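PDB 4OHN: ABC transporter substrate-binding protein from Streptococcus pneumoniae, which binds histidine in the cleft between its two lobes and probably hands it to the membrane permease of an ABC uptake transporter. Local coordinates for residues A[26-31]-A[206-211]; A[41-46]-A[99-104]; A[49-54]-A[80-85]. All coordinates share one frame; numbering follows the deposited sequence. Where two conformers were deposited one is given.

How the interactions relate
The three contacts are buried and adjoin one another, and two of them reach the bound histidine directly. Interaction 1 places F28 and F208 against it, and the 80-85 segment of interaction 3 grips it through N83 and G84. Interaction 2, its centre about 6 Å from that of interaction 1 and about 8 Å from that of interaction 3, supplies a second shell: D44 OD2 accepts a hydrogen bond from G84 N at 2.8 Å. Strand pairing ties the set together, with F208 N hydrogen-bonded to M102 O at 2.8 Å and I81 N to G211 O at 2.9 Å. Interactions 2 and 3 also share helix 43-53, its N-terminal end serving interaction 2 and its later turns interaction 3.

Interaction 1 (A[26-31]-A[206-211]); sequences STFVPM and EAFAVG. With HIS (histidine), chain B.
The rings of F28 and F208 converge on the bound histidine, with F208 CZ near the plane of the F28 ring, at its edge, 4.5 Å from F28 CE2. One face of F28 carries the ligand's imidazole, whose CD2 stands 3.5 Å above the centre of the ring; histidine NE2 comes within 3.4 Å of F28 CG. A phenyl ring suits this place because it offers the imidazole a flat apolar surface. F208 meets its neighbours obliquely. The ligand's amino N lies 3.9 Å from F208 CE1, and the M31 methyl CE lies 3.8 Å from F208 CD2. M31 also makes a Met-aromatic contact, its SD 5.3 Å from the F208 ring centroid and 62° off the normal. Bends at chi2 (-51°) and chi3 (-72°) curl the thioether so that CE rather than SD lies closest to the ring, a fit that a flexible unbranched chain can make. F28 is the central residue of an inverse gamma turn, closed by a weak hydrogen bond from V29 N to T27 O; M31 N is hydrogen-bonded to F28 O, across the cis peptide before P30. The F28 ring also meets that of Y182 in helix 180-189, while V181 of the same helix touches F208. M102 and N104 of strand 102-111 pack on F208, and D179 of strand 175-179 touches both phenylalanines.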
loop_
_atom_site.group_PDB
_atom_site.type_symbol
_atom_site.label_atom_id
_atom_site.label_comp_id
_atom_site.label_asym_id
_atom_site.label_seq_id
_atom_site.Cartn_x
_atom_site.Cartn_y
_atom_site.Cartn_z
ATOM N N SER A 26 5.609 -8.015 1.291
ATOM C CA SER A 26 4.847 -9.193 1.691
ATOM C C SER A 26 4.361 -9.171 3.129
ATOM O O SER A 26 3.877 -10.183 3.619
ATOM C CB SER A 26 5.637 -10.465 1.419
ATOM O OG SER A 26 6.771 -10.473 2.244
ATOM N N THR A 27 4.444 -8.018 3.789
ATOM C CA THR A 27 3.750 -7.823 5.055
ATOM C C THR A 27 2.531 -6.920 4.936
ATOM O O THR A 27 1.844 -6.719 5.930
ATOM C CB THR A 27 4.665 -7.211 6.132
ATOM O OG1 THR A 27 5.014 -5.846 5.833
ATOM C CG2 THR A 27 5.919 -8.005 6.338
ATOM N N PHE A 28 2.248 -6.358 3.756
ATOM C CA PHE A 28 1.257 -5.275 3.690
ATOM C C PHE A 28 -0.186 -5.795 3.583
ATOM O O PHE A 28 -0.773 -5.875 2.506
ATOM C CB PHE A 28 1.596 -4.287 2.582
ATOM C CG PHE A 28 0.848 -2.976 2.723
ATOM C CD1 PHE A 28 1.235 -2.049 3.658
ATOM C CD2 PHE A 28 -0.251 -2.698 1.944
ATOM C CE1 PHE A 28 0.550 -0.863 3.819
ATOM C CE2 PHE A 28 -0.944 -1.504 2.100
ATOM C CZ PHE A 28 -0.540 -0.587 3.048
ATOM N N VAL A 29 -0.758 -6.121 4.731
ATOM C CA VAL A 29 -2.138 -6.573 4.811
ATOM C C VAL A 29 -3.086 -5.411 4.566
ATOM O O VAL A 29 -2.762 -4.263 4.851
ATOM C CB VAL A 29 -2.482 -7.178 6.192
ATOM C CG1 VAL A 29 -1.656 -8.406 6.487
ATOM C CG2 VAL A 29 -2.301 -6.152 7.335
ATOM N N PRO A 30 -4.282 -5.682 4.036
ATOM C CA PRO A 30 -4.750 -6.945 3.478
ATOM C C PRO A 30 -4.482 -7.022 1.977
ATOM O O PRO A 30 -5.178 -7.761 1.281
ATOM C CB PRO A 30 -6.252 -6.853 3.716
ATOM C CG PRO A 30 -6.547 -5.419 3.463
ATOM C CD PRO A 30 -5.318 -4.639 3.926
ATOM N N MET A 31 -3.498 -6.279 1.476
ATOM C CA MET A 31 -3.331 -6.143 0.028
ATOM C C MET A 31 -2.529 -7.285 -0.568
ATOM O O MET A 31 -2.916 -7.862 -1.592
ATOM C CB MET A 31 -2.674 -4.795 -0.287
ATOM C CG MET A 31 -3.376 -3.572 0.354
ATOM S SD MET A 31 -5.172 -3.491 0.064
ATOM C CE MET A 31 -5.195 -3.050 -1.679
ATOM N N GLU A 206 -5.510 9.478 -0.061
ATOM C CA GLU A 206 -4.745 8.840 -1.106
ATOM C C GLU A 206 -5.689 7.935 -1.925
ATOM O O GLU A 206 -6.838 7.655 -1.544
ATOM C CB GLU A 206 -3.601 7.989 -0.509
ATOM C CG GLU A 206 -2.424 8.780 0.141
ATOM C CD GLU A 206 -1.352 7.881 0.758
ATOM O OE1 GLU A 206 -1.660 6.701 0.980
ATOM O OE2 GLU A 206 -0.208 8.344 1.008
ATOM N N ALA A 207 -5.176 7.490 -3.059
ATOM C CA ALA A 207 -5.743 6.371 -3.792
ATOM C C ALA A 207 -4.635 5.411 -4.172
ATOM O O ALA A 207 -3.506 5.809 -4.451
ATOM C CB ALA A 207 -6.481 6.841 -5.015
ATOM N N PHE A 208 -4.986 4.135 -4.181
ATOM C CA PHE A 208 -4.093 3.084 -4.622
ATOM C C PHE A 208 -4.228 2.884 -6.122
ATOM O O PHE A 208 -5.327 2.935 -6.689
ATOM C CB PHE A 208 -4.460 1.754 -3.961
ATOM C CG PHE A 208 -4.240 1.685 -2.460
ATOM C CD1 PHE A 208 -3.299 2.453 -1.805
ATOM C CD2 PHE A 208 -4.958 0.755 -1.710
ATOM C CE1 PHE A 208 -3.105 2.327 -0.440
ATOM C CE2 PHE A 208 -4.759 0.633 -0.353
ATOM C CZ PHE A 208 -3.837 1.415 0.282
ATOM N N ALA A 209 -3.106 2.640 -6.780
ATOM C CA ALA A 209 -3.081 2.320 -8.196
ATOM C C ALA A 209 -1.903 1.374 -8.430
ATOM O O ALA A 209 -1.146 1.027 -7.516
ATOM C CB ALA A 209 -2.955 3.593 -9.043
ATOM N N VAL A 210 -1.741 0.943 -9.678
ATOM C CA VAL A 210 -0.680 0.030 -10.060
ATOM C C VAL A 210 0.417 0.808 -10.756
ATOM O O VAL A 210 0.137 1.566 -11.684
ATOM C CB VAL A 210 -1.219 -1.071 -10.992
ATOM C CG1 VAL A 210 -0.128 -2.098 -11.275
ATOM C CG2 VAL A 210 -2.438 -1.749 -10.373
ATOM N N GLY A 211 1.653 0.630 -10.304
ATOM C CA GLY A 211 2.783 1.330 -10.887
ATOM C C GLY A 211 3.548 0.519 -11.903
ATOM O O GLY A 211 3.816 -0.660 -11.668
HETATM N N HIS B . 0.537 2.976 0.750
HETATM C CA HIS B . 1.939 3.140 1.206
HETATM C C HIS B . 2.872 3.302 0.027
HETATM O O HIS B . 2.409 3.231 -1.134
HETATM C CB HIS B . 2.380 2.021 2.178
HETATM C CG HIS B . 2.722 0.688 1.580
HETATM N ND1 HIS B . 3.745 -0.087 2.103
HETATM C CD2 HIS B . 2.153 -0.061 0.603
HETATM C CE1 HIS B . 3.805 -1.232 1.451
HETATM N NE2 HIS B . 2.845 -1.246 0.539
HETATM O OXT HIS B . 4.077 3.517 0.279
#

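Interaction 2 (A[41-46]-A[99-104]); sequences AGFDID and NSYMKN
The first turn of helix 43-53, with G42 at its N-cap, brings F43 and D44 against Y101 and M102, where the chain enters strand 102-111. Glycine fits the cap because its backbone angles would press a side chain against the preceding carbonyl O. M102 is modelled in two conformers; in one, its methyl CE lies over a face of the F43 ring, 3.4 Å from the centroid and 16° off the normal, a CH-pi contact. There the chain runs extended to SD and bends only at chi3 (-54°), which turns the methyl down onto the ring; SD stands farther off above the same face, a Met-aromatic contact. F43 and Y101 lie alongside, their ends pointing opposite ways, with F43 CE2 3.7 Å from Y101 CE1. Strand 102-111 pairs with 206-212 and also with 175-179, consistent with its being one of the two connecting strands that join the lobes in solute-binding proteins of this family. At the polar end, Y101 OH makes a short but weak hydrogen bond of 2.6 Å to D44 OD1, with carboxylate and phenol planes 79° apart; the hydroxyl proton has a second acceptor, D44 OD2, within reach. A tyrosine serves here because its ring packs on F43 while its hydroxyl reaches the acid. D44 is a buried carboxylate whose strongest partner lies outside both segments: OD2 takes the backbone N-H of G84, and OD1 receives a further weak bond from W82 NE1. These donors probably stabilise its negative charge. Through G84, which lines the histidine pocket, D44 acts as a second-shell residue. I239 and W243 of helix 235-244 touch F43, and F244 meets both its ring and M102.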
loop_
_atom_site.group_PDB
_atom_site.type_symbol
_atom_site.label_atom_id
_atom_site.label_comp_id
_atom_site.label_asym_id
_atom_site.label_seq_id
_atom_site.Cartn_x
_atom_site.Cartn_y
_atom_site.Cartn_z
ATOM N N ALA A 41 -1.385 -13.969 -0.180
ATOM C CA ALA A 41 -2.819 -13.707 -0.325
ATOM C C ALA A 41 -3.090 -12.227 -0.151
ATOM O O ALA A 41 -2.253 -11.484 0.361
ATOM C CB ALA A 41 -3.632 -14.490 0.690
ATOM N N GLY A 42 -4.272 -11.807 -0.568
ATOM C CA GLY A 42 -4.724 -10.462 -0.333
ATOM C C GLY A 42 -5.563 -9.912 -1.461
ATOM O O GLY A 42 -5.735 -10.527 -2.514
ATOM N N PHE A 43 -6.104 -8.733 -1.228
ATOM C CA PHE A 43 -6.913 -8.045 -2.221
ATOM C C PHE A 43 -6.188 -7.863 -3.542
ATOM O O PHE A 43 -6.743 -8.151 -4.610
ATOM C CB PHE A 43 -7.400 -6.696 -1.668
ATOM C CG PHE A 43 -8.248 -5.917 -2.629
ATOM C CD1 PHE A 43 -9.613 -6.003 -2.565
ATOM C CD2 PHE A 43 -7.678 -5.094 -3.589
ATOM C CE1 PHE A 43 -10.413 -5.290 -3.462
ATOM C CE2 PHE A 43 -8.467 -4.393 -4.488
ATOM C CZ PHE A 43 -9.828 -4.477 -4.399
ATOM N N ASP A 44 -4.959 -7.369 -3.490
ATOM C CA ASP A 44 -4.196 -7.168 -4.710
ATOM C C ASP A 44 -3.765 -8.476 -5.342
ATOM O O ASP A 44 -3.663 -8.559 -6.562
ATOM C CB ASP A 44 -2.957 -6.308 -4.455
ATOM C CG ASP A 44 -3.281 -4.832 -4.287
ATOM O OD1 ASP A 44 -4.321 -4.343 -4.796
ATOM O OD2 ASP A 44 -2.447 -4.153 -3.633
ATOM N N ILE A 45 -3.470 -9.496 -4.539
ATOM C CA ILE A 45 -3.152 -10.802 -5.098
ATOM C C ILE A 45 -4.342 -11.274 -5.938
ATOM O O ILE A 45 -4.187 -11.674 -7.102
ATOM C CB ILE A 45 -2.817 -11.847 -4.009
ATOM C CG1 ILE A 45 -1.710 -11.361 -3.066
ATOM C CG2 ILE A 45 -2.428 -13.165 -4.663
ATOM C CD1 ILE A 45 -0.395 -11.021 -3.752
ATOM N N ASP A 46 -5.535 -11.198 -5.369
ATOM C CA ASP A 46 -6.736 -11.621 -6.075
ATOM C C ASP A 46 -7.033 -10.734 -7.292
ATOM O O ASP A 46 -7.369 -11.243 -8.373
ATOM C CB ASP A 46 -7.932 -11.604 -5.103
ATOM C CG ASP A 46 -7.879 -12.727 -4.059
ATOM O OD1 ASP A 46 -7.053 -13.658 -4.167
ATOM O OD2 ASP A 46 -8.704 -12.658 -3.127
ATOM N N ASN A 99 -5.299 3.563 -13.646
ATOM C CA ASN A 99 -6.389 4.179 -12.915
ATOM C C ASN A 99 -6.353 3.680 -11.459
ATOM O O ASN A 99 -5.936 2.559 -11.170
ATOM C CB ASN A 99 -7.744 3.833 -13.544
ATOM C CG ASN A 99 -8.010 4.591 -14.794
ATOM O OD1 ASN A 99 -7.370 5.581 -15.088
ATOM N ND2 ASN A 99 -9.008 4.161 -15.526
ATOM N N SER A 100 -6.812 4.519 -10.547
ATOM C CA SER A 100 -6.877 4.129 -9.150
ATOM C C SER A 100 -8.066 3.198 -8.889
ATOM O O SER A 100 -9.121 3.324 -9.509
ATOM C CB SER A 100 -6.921 5.366 -8.256
ATOM O OG SER A 100 -5.729 6.134 -8.393
ATOM N N TYR A 101 -7.901 2.269 -7.952
ATOM C CA TYR A 101 -8.930 1.252 -7.707
ATOM C C TYR A 101 -9.503 1.253 -6.306
ATOM O O TYR A 101 -10.453 0.523 -6.045
ATOM C CB TYR A 101 -8.426 -0.148 -8.094
ATOM C CG TYR A 101 -7.212 -0.596 -7.340
ATOM C CD1 TYR A 101 -7.325 -1.220 -6.116
ATOM C CD2 TYR A 101 -5.932 -0.372 -7.845
ATOM C CE1 TYR A 101 -6.197 -1.625 -5.409
ATOM C CE2 TYR A 101 -4.805 -0.767 -7.138
ATOM C CZ TYR A 101 -4.950 -1.376 -5.925
ATOM O OH TYR A 101 -3.854 -1.802 -5.201
ATOM N N MET A 102 -8.910 2.028 -5.391
ATOM C CA MET A 102 -9.312 2.075 -3.970
ATOM C C MET A 102 -8.838 3.376 -3.294
ATOM O O MET A 102 -7.700 3.796 -3.501
ATOM C CB MET A 102 -8.702 0.871 -3.232
ATOM C CG MET A 102 -9.215 0.640 -1.806
ATOM S SD MET A 102 -8.466 -0.781 -0.959
ATOM C CE MET A 102 -8.752 -2.117 -2.106
ATOM N N LYS A 103 -9.681 3.998 -2.465
ATOM C CA LYS A 103 -9.233 5.117 -1.651
ATOM C C LYS A 103 -8.489 4.611 -0.425
ATOM O O LYS A 103 -8.684 3.490 0.031
ATOM C CB LYS A 103 -10.419 5.973 -1.201
ATOM C CG LYS A 103 -11.267 6.495 -2.360
ATOM C CD LYS A 103 -10.429 7.273 -3.366
ATOM C CE LYS A 103 -11.269 7.779 -4.521
ATOM N NZ LYS A 103 -10.504 8.722 -5.377
ATOM N N ASN A 104 -7.659 5.480 0.140
ATOM C CA ASN A 104 -6.927 5.160 1.351
ATOM C C ASN A 104 -6.643 6.446 2.094
ATOM O O ASN A 104 -6.688 7.530 1.505
ATOM C CB ASN A 104 -5.628 4.452 0.982
ATOM C CG ASN A 104 -4.789 4.068 2.189
ATOM O OD1 ASN A 104 -5.265 3.387 3.137
ATOM N ND2 ASN A 104 -3.560 4.587 2.206
#

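Interaction 3 (A[49-54]-A[80-85]); sequences TAVFEK and LIWNGY. With HIS (histidine), chain B; ACT (acetate ion), chain D.
V51 and F52, on adjacent positions of helix 43-53, reach toward the indole of W82 and the branched end of L80. The V51 methyl CG2 sits at the edge of the indole, near its plane and 3.9 Å from W82 CH2. F52 and W82 pass flank to flank, F52 CE2 coming obliquely to 3.9 Å from W82 CZ3. L80 and F52 point at one another, L80 CD1 near the ring plane at the edge, 3.8 Å from F52 CZ. V51 CG1 stands 4.0 Å above the centre of the F52 ring, so the two methyls of V51 serve different rings, CG1 the face of F52 and CG2 the edge of W82. Helix 43-53 thus packs against strand 80-81 of the mixed sheet, in which that strand runs parallel to 19-24; branched and aromatic side chains fill the helix-sheet interface. Just beyond, the chain turns from packing to ligand binding. N83 extends its amide away from its own backbone N (chi1 -175°), which sets OD1 before the ligand's imidazole; OD1 accepts from the ligand's NE2 at 2.9 Å and 148°. G84 adopts a positive phi, which favours glycine, and its O takes the ligand's amino N at 2.8 Å. Y85 OH donates to an acetate ion, probably from the crystallisation liquor.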
loop_
_atom_site.group_PDB
_atom_site.type_symbol
_atom_site.label_atom_id
_atom_site.label_comp_id
_atom_site.label_asym_id
_atom_site.label_seq_id
_atom_site.Cartn_x
_atom_site.Cartn_y
_atom_site.Cartn_z
ATOM N N THR A 49 -4.384 -11.198 -10.117
ATOM C CA THR A 49 -4.604 -12.519 -10.720
ATOM C C THR A 49 -5.772 -12.447 -11.708
ATOM O O THR A 49 -5.680 -12.927 -12.849
ATOM C CB THR A 49 -4.851 -13.600 -9.646
ATOM O OG1 THR A 49 -3.698 -13.696 -8.813
ATOM C CG2 THR A 49 -5.123 -14.943 -10.245
ATOM N N ALA A 50 -6.871 -11.832 -11.288
ATOM C CA ALA A 50 -8.058 -11.712 -12.133
ATOM C C ALA A 50 -7.808 -10.818 -13.348
ATOM O O ALA A 50 -8.299 -11.095 -14.440
ATOM C CB ALA A 50 -9.228 -11.180 -11.320
ATOM N N VAL A 51 -7.040 -9.751 -13.175
ATOM C CA VAL A 51 -6.680 -8.896 -14.311
ATOM C C VAL A 51 -5.894 -9.677 -15.354
ATOM O O VAL A 51 -6.221 -9.668 -16.541
ATOM C CB VAL A 51 -5.868 -7.661 -13.836
ATOM C CG1 VAL A 51 -5.061 -7.023 -14.983
ATOM C CG2 VAL A 51 -6.807 -6.647 -13.168
ATOM N N PHE A 52 -4.845 -10.366 -14.913
ATOM C CA PHE A 52 -3.979 -11.030 -15.872
ATOM C C PHE A 52 -4.596 -12.302 -16.444
ATOM O O PHE A 52 -4.269 -12.688 -17.563
ATOM C CB PHE A 52 -2.563 -11.145 -15.307
ATOM C CG PHE A 52 -1.877 -9.814 -15.319
ATOM C CD1 PHE A 52 -1.554 -9.211 -16.536
ATOM C CD2 PHE A 52 -1.645 -9.125 -14.153
ATOM C CE1 PHE A 52 -0.969 -7.946 -16.568
ATOM C CE2 PHE A 52 -1.092 -7.871 -14.180
ATOM C CZ PHE A 52 -0.759 -7.269 -15.375
ATOM N N GLU A 53 -5.552 -12.891 -15.733
ATOM C CA GLU A 53 -6.359 -13.988 -16.260
ATOM C C GLU A 53 -7.066 -13.595 -17.555
ATOM O O GLU A 53 -7.260 -14.438 -18.432
ATOM C CB GLU A 53 -7.408 -14.410 -15.215
ATOM C CG GLU A 53 -8.198 -15.667 -15.521
ATOM C CD GLU A 53 -9.409 -15.486 -16.457
ATOM O OE1 GLU A 53 -9.954 -14.369 -16.660
ATOM O OE2 GLU A 53 -9.851 -16.523 -16.986
ATOM N N LYS A 54 -7.473 -12.334 -17.673
ATOM C CA LYS A 54 -8.169 -11.875 -18.877
ATOM C C LYS A 54 -7.285 -12.021 -20.121
ATOM O O LYS A 54 -7.805 -12.048 -21.237
ATOM C CB LYS A 54 -8.612 -10.402 -18.762
ATOM C CG LYS A 54 -9.633 -10.049 -17.663
ATOM C CD LYS A 54 -11.036 -10.583 -17.926
ATOM C CE LYS A 54 -12.004 -10.184 -16.815
ATOM N NZ LYS A 54 -13.406 -10.583 -17.102
ATOM N N LEU A 80 5.799 -4.478 -12.302
ATOM C CA LEU A 80 4.768 -3.662 -11.685
ATOM C C LEU A 80 4.991 -3.617 -10.207
ATOM O O LEU A 80 5.542 -4.553 -9.626
ATOM C CB LEU A 80 3.389 -4.270 -11.915
ATOM C CG LEU A 80 2.867 -4.318 -13.352
ATOM C CD1 LEU A 80 1.599 -5.116 -13.394
ATOM C CD2 LEU A 80 2.617 -2.910 -13.877
ATOM N N ILE A 81 4.590 -2.513 -9.606
ATOM C CA ILE A 81 4.444 -2.391 -8.160
ATOM C C ILE A 81 2.935 -2.406 -7.880
ATOM O O ILE A 81 2.201 -1.532 -8.343
ATOM C CB ILE A 81 5.072 -1.105 -7.609
ATOM C CG1 ILE A 81 6.561 -1.010 -7.977
ATOM C CG2 ILE A 81 4.862 -1.012 -6.097
ATOM C CD1 ILE A 81 7.181 0.346 -7.709
ATOM N N TRP A 82 2.474 -3.400 -7.134
ATOM C CA TRP A 82 1.026 -3.585 -6.928
ATOM C C TRP A 82 0.859 -4.161 -5.532
ATOM O O TRP A 82 1.076 -5.365 -5.319
ATOM C CB TRP A 82 0.446 -4.526 -8.003
ATOM C CG TRP A 82 -1.052 -4.515 -8.103
ATOM C CD1 TRP A 82 -1.941 -4.202 -7.117
ATOM C CD2 TRP A 82 -1.820 -4.871 -9.248
ATOM N NE1 TRP A 82 -3.231 -4.314 -7.602
ATOM C CE2 TRP A 82 -3.168 -4.738 -8.906
ATOM C CE3 TRP A 82 -1.488 -5.255 -10.557
ATOM C CZ2 TRP A 82 -4.183 -4.963 -9.826
ATOM C CZ3 TRP A 82 -2.511 -5.483 -11.466
ATOM C CH2 TRP A 82 -3.826 -5.334 -11.092
ATOM N N ASN A 83 0.536 -3.289 -4.579
ATOM C CA ASN A 83 0.558 -3.622 -3.152
ATOM C C ASN A 83 0.121 -2.419 -2.345
ATOM O O ASN A 83 0.885 -1.847 -1.572
ATOM C CB ASN A 83 1.991 -4.018 -2.753
ATOM C CG ASN A 83 2.135 -4.508 -1.329
ATOM O OD1 ASN A 83 2.910 -3.929 -0.559
ATOM N ND2 ASN A 83 1.451 -5.589 -0.979
ATOM N N GLY A 84 -1.121 -2.004 -2.497
ATOM C CA GLY A 84 -1.553 -0.777 -1.851
ATOM C C GLY A 84 -0.609 0.376 -2.143
ATOM O O GLY A 84 -0.232 1.128 -1.231
ATOM N N TYR A 85 -0.253 0.518 -3.418
ATOM C CA TYR A 85 0.742 1.499 -3.822
ATOM C C TYR A 85 0.051 2.848 -4.043
ATOM O O TYR A 85 -0.720 3.026 -4.998
ATOM C CB TYR A 85 1.459 1.009 -5.074
ATOM C CG TYR A 85 2.658 1.797 -5.558
ATOM C CD1 TYR A 85 3.605 2.320 -4.686
ATOM C CD2 TYR A 85 2.886 1.951 -6.909
ATOM C CE1 TYR A 85 4.725 2.993 -5.157
ATOM C CE2 TYR A 85 3.993 2.618 -7.383
ATOM C CZ TYR A 85 4.907 3.141 -6.508
ATOM O OH TYR A 85 5.980 3.800 -7.024
HETATM N N HIS B . 0.537 2.976 0.750
HETATM C CA HIS B . 1.939 3.140 1.206
HETATM C C HIS B . 2.872 3.302 0.027
HETATM O O HIS B . 2.409 3.231 -1.134
HETATM C CB HIS B . 2.380 2.021 2.178
HETATM C CG HIS B . 2.722 0.688 1.580
HETATM N ND1 HIS B . 3.745 -0.087 2.103
HETATM C CD2 HIS B . 2.153 -0.061 0.603
HETATM C CE1 HIS B . 3.805 -1.232 1.451
HETATM N NE2 HIS B . 2.845 -1.246 0.539
HETATM O OXT HIS B . 4.077 3.517 0.279
HETATM C C ACT D . 8.695 5.457 -5.728
HETATM O O ACT D . 7.810 4.710 -5.291
HETATM O OXT ACT D . 9.400 6.007 -4.857
HETATM C CH3 ACT D . 8.880 5.674 -7.200
#